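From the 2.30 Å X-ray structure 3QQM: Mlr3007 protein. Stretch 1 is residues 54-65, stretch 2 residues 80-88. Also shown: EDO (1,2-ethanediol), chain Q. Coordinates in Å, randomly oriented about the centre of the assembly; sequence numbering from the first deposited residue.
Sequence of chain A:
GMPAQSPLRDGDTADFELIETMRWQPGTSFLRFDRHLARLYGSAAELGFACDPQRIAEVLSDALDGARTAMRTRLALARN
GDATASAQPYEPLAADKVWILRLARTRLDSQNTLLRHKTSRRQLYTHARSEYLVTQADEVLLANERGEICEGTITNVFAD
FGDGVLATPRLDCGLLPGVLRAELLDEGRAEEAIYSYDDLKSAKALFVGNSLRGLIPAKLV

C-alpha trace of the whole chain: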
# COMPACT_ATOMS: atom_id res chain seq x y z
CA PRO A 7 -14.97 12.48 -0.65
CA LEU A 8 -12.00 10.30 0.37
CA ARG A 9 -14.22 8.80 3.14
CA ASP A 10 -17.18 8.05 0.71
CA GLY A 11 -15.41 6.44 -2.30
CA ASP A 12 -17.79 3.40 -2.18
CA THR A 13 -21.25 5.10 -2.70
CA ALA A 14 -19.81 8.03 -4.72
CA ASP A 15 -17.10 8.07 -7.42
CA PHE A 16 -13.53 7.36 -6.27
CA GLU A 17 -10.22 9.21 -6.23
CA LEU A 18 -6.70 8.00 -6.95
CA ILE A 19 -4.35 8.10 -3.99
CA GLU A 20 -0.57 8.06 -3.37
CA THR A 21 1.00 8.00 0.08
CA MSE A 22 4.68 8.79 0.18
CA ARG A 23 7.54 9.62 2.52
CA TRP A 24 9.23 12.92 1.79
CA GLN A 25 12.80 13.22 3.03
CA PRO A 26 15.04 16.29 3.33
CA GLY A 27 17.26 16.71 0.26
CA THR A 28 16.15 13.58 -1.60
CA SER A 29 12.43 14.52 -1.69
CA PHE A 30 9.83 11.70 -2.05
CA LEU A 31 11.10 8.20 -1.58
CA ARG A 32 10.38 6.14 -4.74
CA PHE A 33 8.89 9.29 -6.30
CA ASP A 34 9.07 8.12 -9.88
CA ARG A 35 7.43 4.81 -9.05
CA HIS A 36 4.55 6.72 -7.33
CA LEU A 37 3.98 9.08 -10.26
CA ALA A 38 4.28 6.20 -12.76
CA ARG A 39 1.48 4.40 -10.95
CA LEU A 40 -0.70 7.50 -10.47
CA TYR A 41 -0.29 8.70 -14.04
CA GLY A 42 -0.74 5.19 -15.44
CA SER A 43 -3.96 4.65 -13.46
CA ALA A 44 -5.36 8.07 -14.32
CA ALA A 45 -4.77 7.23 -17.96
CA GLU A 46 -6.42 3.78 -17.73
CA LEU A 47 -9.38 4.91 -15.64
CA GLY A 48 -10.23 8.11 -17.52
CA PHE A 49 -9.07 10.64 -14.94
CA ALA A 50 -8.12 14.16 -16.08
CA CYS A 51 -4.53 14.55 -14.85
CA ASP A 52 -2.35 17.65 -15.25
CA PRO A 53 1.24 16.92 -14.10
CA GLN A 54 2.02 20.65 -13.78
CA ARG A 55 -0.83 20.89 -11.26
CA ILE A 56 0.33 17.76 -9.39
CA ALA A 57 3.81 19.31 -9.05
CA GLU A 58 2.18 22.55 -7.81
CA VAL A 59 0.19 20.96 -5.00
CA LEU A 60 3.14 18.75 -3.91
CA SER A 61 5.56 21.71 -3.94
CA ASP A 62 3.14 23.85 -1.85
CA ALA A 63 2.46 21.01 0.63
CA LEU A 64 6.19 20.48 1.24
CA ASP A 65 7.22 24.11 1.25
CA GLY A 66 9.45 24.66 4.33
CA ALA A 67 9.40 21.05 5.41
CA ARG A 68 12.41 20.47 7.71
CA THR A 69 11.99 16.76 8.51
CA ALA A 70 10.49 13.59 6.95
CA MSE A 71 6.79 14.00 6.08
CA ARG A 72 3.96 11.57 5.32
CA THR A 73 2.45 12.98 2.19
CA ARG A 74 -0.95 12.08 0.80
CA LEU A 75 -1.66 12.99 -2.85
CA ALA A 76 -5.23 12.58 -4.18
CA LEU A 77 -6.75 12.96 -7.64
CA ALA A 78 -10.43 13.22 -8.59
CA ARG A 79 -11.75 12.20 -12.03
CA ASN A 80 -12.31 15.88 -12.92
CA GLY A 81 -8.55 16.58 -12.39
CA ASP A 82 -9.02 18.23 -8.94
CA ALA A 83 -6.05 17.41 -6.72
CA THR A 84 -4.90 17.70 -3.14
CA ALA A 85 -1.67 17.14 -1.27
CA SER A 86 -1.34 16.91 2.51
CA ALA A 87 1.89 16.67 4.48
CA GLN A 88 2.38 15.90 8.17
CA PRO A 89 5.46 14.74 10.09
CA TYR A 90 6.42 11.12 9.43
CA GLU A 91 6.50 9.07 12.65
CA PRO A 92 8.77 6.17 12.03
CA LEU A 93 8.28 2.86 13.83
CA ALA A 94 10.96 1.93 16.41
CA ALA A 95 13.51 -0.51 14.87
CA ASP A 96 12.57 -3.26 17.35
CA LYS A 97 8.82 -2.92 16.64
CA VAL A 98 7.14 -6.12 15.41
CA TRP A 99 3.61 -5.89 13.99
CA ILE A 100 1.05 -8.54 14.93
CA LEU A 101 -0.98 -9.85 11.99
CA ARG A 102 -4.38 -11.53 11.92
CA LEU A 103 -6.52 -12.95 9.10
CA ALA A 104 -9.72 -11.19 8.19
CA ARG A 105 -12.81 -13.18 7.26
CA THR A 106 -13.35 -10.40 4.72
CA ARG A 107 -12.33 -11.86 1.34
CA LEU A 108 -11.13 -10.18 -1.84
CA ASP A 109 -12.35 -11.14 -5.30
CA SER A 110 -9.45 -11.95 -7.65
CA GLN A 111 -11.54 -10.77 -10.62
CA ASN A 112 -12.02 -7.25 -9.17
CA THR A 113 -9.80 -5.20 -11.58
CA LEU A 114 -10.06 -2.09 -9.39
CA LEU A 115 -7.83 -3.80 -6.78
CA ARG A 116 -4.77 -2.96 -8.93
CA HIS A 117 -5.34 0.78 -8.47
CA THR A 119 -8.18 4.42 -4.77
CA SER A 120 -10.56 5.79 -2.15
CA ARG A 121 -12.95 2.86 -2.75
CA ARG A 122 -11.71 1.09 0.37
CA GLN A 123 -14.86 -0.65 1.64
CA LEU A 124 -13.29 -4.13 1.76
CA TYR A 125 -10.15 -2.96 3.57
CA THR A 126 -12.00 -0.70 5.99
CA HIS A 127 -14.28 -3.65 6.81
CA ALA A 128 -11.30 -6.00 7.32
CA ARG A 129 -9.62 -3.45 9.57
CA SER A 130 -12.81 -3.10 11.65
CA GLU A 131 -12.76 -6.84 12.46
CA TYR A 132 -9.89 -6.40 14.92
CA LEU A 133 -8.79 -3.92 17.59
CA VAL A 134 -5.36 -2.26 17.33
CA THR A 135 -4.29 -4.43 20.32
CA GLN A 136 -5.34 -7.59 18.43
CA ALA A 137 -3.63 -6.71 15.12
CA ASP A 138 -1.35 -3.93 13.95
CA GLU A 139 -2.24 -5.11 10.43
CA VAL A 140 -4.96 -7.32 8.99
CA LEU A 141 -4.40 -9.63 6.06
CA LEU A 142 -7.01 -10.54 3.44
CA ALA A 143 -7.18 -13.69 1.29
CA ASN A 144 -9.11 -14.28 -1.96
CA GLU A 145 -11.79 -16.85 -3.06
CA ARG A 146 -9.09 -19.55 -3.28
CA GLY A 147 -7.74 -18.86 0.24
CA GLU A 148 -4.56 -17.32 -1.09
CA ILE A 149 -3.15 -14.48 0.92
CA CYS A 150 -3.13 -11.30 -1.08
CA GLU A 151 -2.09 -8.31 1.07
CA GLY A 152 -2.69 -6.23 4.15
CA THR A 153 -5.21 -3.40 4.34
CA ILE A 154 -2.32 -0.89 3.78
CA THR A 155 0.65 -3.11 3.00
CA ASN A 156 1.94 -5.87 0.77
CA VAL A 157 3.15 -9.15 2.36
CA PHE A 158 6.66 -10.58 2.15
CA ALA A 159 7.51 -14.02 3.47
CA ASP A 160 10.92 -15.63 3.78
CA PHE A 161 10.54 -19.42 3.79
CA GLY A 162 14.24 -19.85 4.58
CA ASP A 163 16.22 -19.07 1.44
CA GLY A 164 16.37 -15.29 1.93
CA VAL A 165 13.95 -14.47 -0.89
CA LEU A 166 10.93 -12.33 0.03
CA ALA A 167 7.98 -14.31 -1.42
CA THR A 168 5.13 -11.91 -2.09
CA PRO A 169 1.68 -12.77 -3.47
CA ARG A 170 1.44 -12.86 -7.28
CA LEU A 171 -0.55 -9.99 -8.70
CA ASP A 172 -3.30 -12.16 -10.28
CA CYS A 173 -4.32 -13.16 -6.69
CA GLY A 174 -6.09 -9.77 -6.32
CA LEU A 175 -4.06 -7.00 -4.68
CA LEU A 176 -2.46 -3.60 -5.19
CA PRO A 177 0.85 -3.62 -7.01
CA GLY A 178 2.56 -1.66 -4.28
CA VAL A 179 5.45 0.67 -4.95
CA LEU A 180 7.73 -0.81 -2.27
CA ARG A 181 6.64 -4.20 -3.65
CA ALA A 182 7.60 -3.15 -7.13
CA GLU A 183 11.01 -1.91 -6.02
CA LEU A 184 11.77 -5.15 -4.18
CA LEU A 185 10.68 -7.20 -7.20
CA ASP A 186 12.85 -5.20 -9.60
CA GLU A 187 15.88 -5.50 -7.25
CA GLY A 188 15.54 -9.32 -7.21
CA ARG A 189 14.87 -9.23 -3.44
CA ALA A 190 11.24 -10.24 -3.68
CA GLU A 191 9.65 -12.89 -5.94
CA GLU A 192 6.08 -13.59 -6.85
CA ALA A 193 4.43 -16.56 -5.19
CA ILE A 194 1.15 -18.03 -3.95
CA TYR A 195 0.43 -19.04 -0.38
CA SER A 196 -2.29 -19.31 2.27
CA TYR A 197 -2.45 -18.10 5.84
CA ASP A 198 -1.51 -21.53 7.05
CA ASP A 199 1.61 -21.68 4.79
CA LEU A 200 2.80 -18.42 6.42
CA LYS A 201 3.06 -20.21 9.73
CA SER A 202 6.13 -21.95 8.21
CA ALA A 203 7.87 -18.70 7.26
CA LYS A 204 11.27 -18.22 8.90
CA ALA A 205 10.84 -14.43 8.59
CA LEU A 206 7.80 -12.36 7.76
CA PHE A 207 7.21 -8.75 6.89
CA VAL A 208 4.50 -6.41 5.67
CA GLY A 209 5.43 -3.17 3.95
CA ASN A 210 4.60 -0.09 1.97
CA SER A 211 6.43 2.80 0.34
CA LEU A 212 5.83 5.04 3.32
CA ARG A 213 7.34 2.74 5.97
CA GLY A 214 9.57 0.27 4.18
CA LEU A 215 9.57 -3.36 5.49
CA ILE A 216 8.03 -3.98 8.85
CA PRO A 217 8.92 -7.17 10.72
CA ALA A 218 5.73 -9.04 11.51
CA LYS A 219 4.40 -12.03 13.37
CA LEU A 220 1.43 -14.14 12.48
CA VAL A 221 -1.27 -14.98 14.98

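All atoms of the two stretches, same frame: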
# COMPACT_ATOMS: atom_id res chain seq x y z
N GLN A 54 1.55 19.34 -14.23
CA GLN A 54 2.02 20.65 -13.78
C GLN A 54 1.29 21.00 -12.47
O GLN A 54 1.89 21.50 -11.51
CB GLN A 54 1.85 21.71 -14.90
CG GLN A 54 2.60 23.06 -14.68
CD GLN A 54 2.65 23.98 -15.98
OE1 GLN A 54 2.06 23.65 -17.02
NE2 GLN A 54 3.39 25.10 -15.89
N ARG A 55 0.00 20.66 -12.43
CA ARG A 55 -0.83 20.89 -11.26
C ARG A 55 -0.45 19.96 -10.08
O ARG A 55 -0.50 20.37 -8.90
CB ARG A 55 -2.29 20.69 -11.64
CG ARG A 55 -3.26 20.71 -10.51
CD ARG A 55 -4.67 20.38 -11.02
NE ARG A 55 -5.12 21.33 -12.04
CZ ARG A 55 -6.32 21.31 -12.61
NH1 ARG A 55 -7.22 20.40 -12.22
NH2 ARG A 55 -6.63 22.22 -13.54
N ILE A 56 -0.09 18.72 -10.40
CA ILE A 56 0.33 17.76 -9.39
C ILE A 56 1.60 18.31 -8.74
O ILE A 56 1.71 18.34 -7.54
CB ILE A 56 0.58 16.34 -9.99
CG1 ILE A 56 -0.72 15.75 -10.51
CG2 ILE A 56 1.20 15.42 -8.96
CD1 ILE A 56 -1.79 15.64 -9.48
N ALA A 57 2.55 18.74 -9.56
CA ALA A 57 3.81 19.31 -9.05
C ALA A 57 3.53 20.55 -8.19
O ALA A 57 4.22 20.76 -7.20
CB ALA A 57 4.78 19.66 -10.19
N GLU A 58 2.53 21.35 -8.56
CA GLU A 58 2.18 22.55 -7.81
C GLU A 58 1.70 22.20 -6.43
O GLU A 58 2.20 22.75 -5.45
CB GLU A 58 1.12 23.43 -8.52
CG GLU A 58 1.62 24.20 -9.79
CD GLU A 58 0.51 24.98 -10.55
OE1 GLU A 58 0.87 25.72 -11.51
OE2 GLU A 58 -0.72 24.85 -10.22
N VAL A 59 0.71 21.30 -6.32
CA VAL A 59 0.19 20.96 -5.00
C VAL A 59 1.26 20.29 -4.10
O VAL A 59 1.34 20.57 -2.92
CB VAL A 59 -1.11 20.11 -5.05
CG1 VAL A 59 -2.19 20.86 -5.77
CG2 VAL A 59 -0.89 18.74 -5.70
N LEU A 60 2.08 19.41 -4.68
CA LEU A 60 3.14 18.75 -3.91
C LEU A 60 4.18 19.78 -3.41
O LEU A 60 4.56 19.76 -2.24
CB LEU A 60 3.82 17.66 -4.72
CG LEU A 60 2.95 16.45 -5.01
CD1 LEU A 60 3.63 15.52 -6.04
CD2 LEU A 60 2.61 15.71 -3.71
N SER A 61 4.61 20.67 -4.29
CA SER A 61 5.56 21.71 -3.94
C SER A 61 5.00 22.59 -2.81
O SER A 61 5.70 22.87 -1.84
CB SER A 61 5.91 22.57 -5.18
OG SER A 61 6.79 23.64 -4.85
N ASP A 62 3.75 23.03 -2.92
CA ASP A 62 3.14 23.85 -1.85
C ASP A 62 3.01 23.10 -0.53
O ASP A 62 3.25 23.67 0.52
CB ASP A 62 1.77 24.36 -2.23
CG ASP A 62 1.82 25.42 -3.32
OD1 ASP A 62 2.94 25.81 -3.75
OD2 ASP A 62 0.71 25.84 -3.76
N ALA A 63 2.62 21.82 -0.59
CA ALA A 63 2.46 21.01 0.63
C ALA A 63 3.77 20.81 1.38
O ALA A 63 3.78 20.77 2.61
CB ALA A 63 1.81 19.66 0.29
N LEU A 64 4.87 20.71 0.64
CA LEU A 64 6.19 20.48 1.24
C LEU A 64 7.04 21.72 1.41
O LEU A 64 8.17 21.66 1.87
CB LEU A 64 6.93 19.40 0.45
CG LEU A 64 6.45 17.97 0.76
CD1 LEU A 64 6.72 17.64 2.25
CD2 LEU A 64 4.98 17.73 0.43
N ASP A 65 6.49 22.87 1.10
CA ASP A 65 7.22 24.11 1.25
C ASP A 65 7.63 24.32 2.73
O ASP A 65 6.78 24.37 3.62
CB ASP A 65 6.33 25.28 0.79
CG ASP A 65 7.09 26.60 0.72
OD1 ASP A 65 8.21 26.62 0.15
OD2 ASP A 65 6.55 27.63 1.21
N ASN A 80 -12.27 14.60 -12.22
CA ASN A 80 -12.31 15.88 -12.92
C ASN A 80 -10.94 16.60 -12.97
O ASN A 80 -10.84 17.71 -13.51
CB ASN A 80 -13.40 16.80 -12.35
CG ASN A 80 -13.22 17.12 -10.84
OD1 ASN A 80 -12.14 16.95 -10.24
ND2 ASN A 80 -14.30 17.59 -10.23
N GLY A 81 -9.90 15.97 -12.42
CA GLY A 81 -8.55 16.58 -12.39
C GLY A 81 -8.24 17.34 -11.10
O GLY A 81 -7.10 17.75 -10.90
N ASP A 82 -9.24 17.54 -10.23
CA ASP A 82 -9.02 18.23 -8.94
C ASP A 82 -8.03 17.40 -8.15
O ASP A 82 -8.09 16.14 -8.19
CB ASP A 82 -10.33 18.44 -8.13
CG ASP A 82 -11.30 19.48 -8.77
OD1 ASP A 82 -10.92 20.15 -9.75
OD2 ASP A 82 -12.47 19.62 -8.28
N ALA A 83 -7.10 18.07 -7.49
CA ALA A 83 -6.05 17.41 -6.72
C ALA A 83 -5.73 18.07 -5.39
O ALA A 83 -5.85 19.28 -5.22
CB ALA A 83 -4.78 17.33 -7.54
N THR A 84 -5.30 17.25 -4.44
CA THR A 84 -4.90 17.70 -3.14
C THR A 84 -3.63 16.99 -2.71
O THR A 84 -3.35 15.88 -3.14
CB THR A 84 -5.99 17.45 -2.05
OG1 THR A 84 -6.22 16.03 -1.90
CG2 THR A 84 -7.30 18.17 -2.40
N ALA A 85 -2.87 17.68 -1.86
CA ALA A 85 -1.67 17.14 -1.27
C ALA A 85 -1.63 17.60 0.19
O ALA A 85 -1.82 18.79 0.49
CB ALA A 85 -0.44 17.57 -2.01
N SER A 86 -1.43 16.65 1.09
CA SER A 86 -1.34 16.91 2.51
C SER A 86 -0.06 16.31 3.06
O SER A 86 0.24 15.12 2.80
CB SER A 86 -2.53 16.30 3.23
OG SER A 86 -2.36 16.34 4.63
N ALA A 87 0.66 17.11 3.85
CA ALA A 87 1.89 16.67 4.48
C ALA A 87 1.85 16.87 5.99
O ALA A 87 1.43 17.92 6.48
CB ALA A 87 3.08 17.41 3.88
N GLN A 88 2.28 15.85 6.72
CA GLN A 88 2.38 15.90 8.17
C GLN A 88 3.62 15.12 8.55
O GLN A 88 4.03 14.24 7.84
CB GLN A 88 1.15 15.29 8.82
CG GLN A 88 -0.13 15.87 8.35
CD GLN A 88 -1.27 15.50 9.22
OE1 GLN A 88 -1.34 15.92 10.38
NE2 GLN A 88 -2.22 14.73 8.67
C1 EDO Q . -9.92 16.32 -5.11
O1 EDO Q . -11.01 16.05 -4.23
C2 EDO Q . -8.71 15.45 -4.77
O2 EDO Q . -8.59 15.16 -3.37

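The unusual feature of this contact is how small its strand side is: where the helix lies over the strand, the residues that face it, A83, A85 and A87, are all alanines. With only a methyl group at each of these positions, the backbones come close. The axes of helix 54-64 and strand 83-88 approach to 7.4 Å and run in nearly the same N-to-C direction, 24° apart. CA of V59 lies 5.7 Å from CA of A85, and CA of A63 lies 5.8 Å from CA of A87.

The extended strand alternates its side chains, so the three alanines point toward the helix while T84 and S86, with their hydroxyls, point away. The helix answers with R55, V59 and A63, spaced four residues apart, about one turn each, and therefore lined up along one face, all directed toward the strand. A85 sits at the centre. Its CB is 3.6 Å from V59 O, close enough to touch the helix backbone itself, and 3.9 Å from V59 CG2. Its CB also lies 3.8 Å from CB of A63, where two methyls meet and neither residue holds the backbones apart. Two residues along, A87 CB rests 3.7 Å from A63 O, again packing on a helix carbonyl. These carbonyl contacts are van der Waals packing; V59 O accepts its hydrogen bond from A63 N within the helix, 2.9 Å away.

Longer aliphatic side chains fill the space beside this face. I56 and L64 leave the helix sideways and L60 leaves it pointing away, yet the ends of all three come nearer to the strand. I56 CD1 reaches A83 CB at 3.9 Å, L60 CD2 reaches A85 CB at 4.0 Å, and L64 CD2 reaches A87 CB at 4.0 Å. Branched, flexible chains suit these positions because they can bring a methyl back to the small alanines, burying apolar surface without polar groups to satisfy.

Polar chemistry enters ahead of the strand. R55 reaches out with its long side chain, bent once at chi3 (m), so that NH1 donates a weak hydrogen bond to G81 O, 3.0 Å away, with the oxygen at the edge of the guanidinium near its plane. Its NH1 is also 4.5 Å from D82 OD1, but that oxygen lies well out of the plane, so the charges merely attract at a distance. G81 has phi/psi of 94/-9°, where a CB would jam against the preceding carbonyl oxygen; glycine fits this turn. N80 OD1 steadies it by accepting a hydrogen bond from D82 N at 3.0 Å.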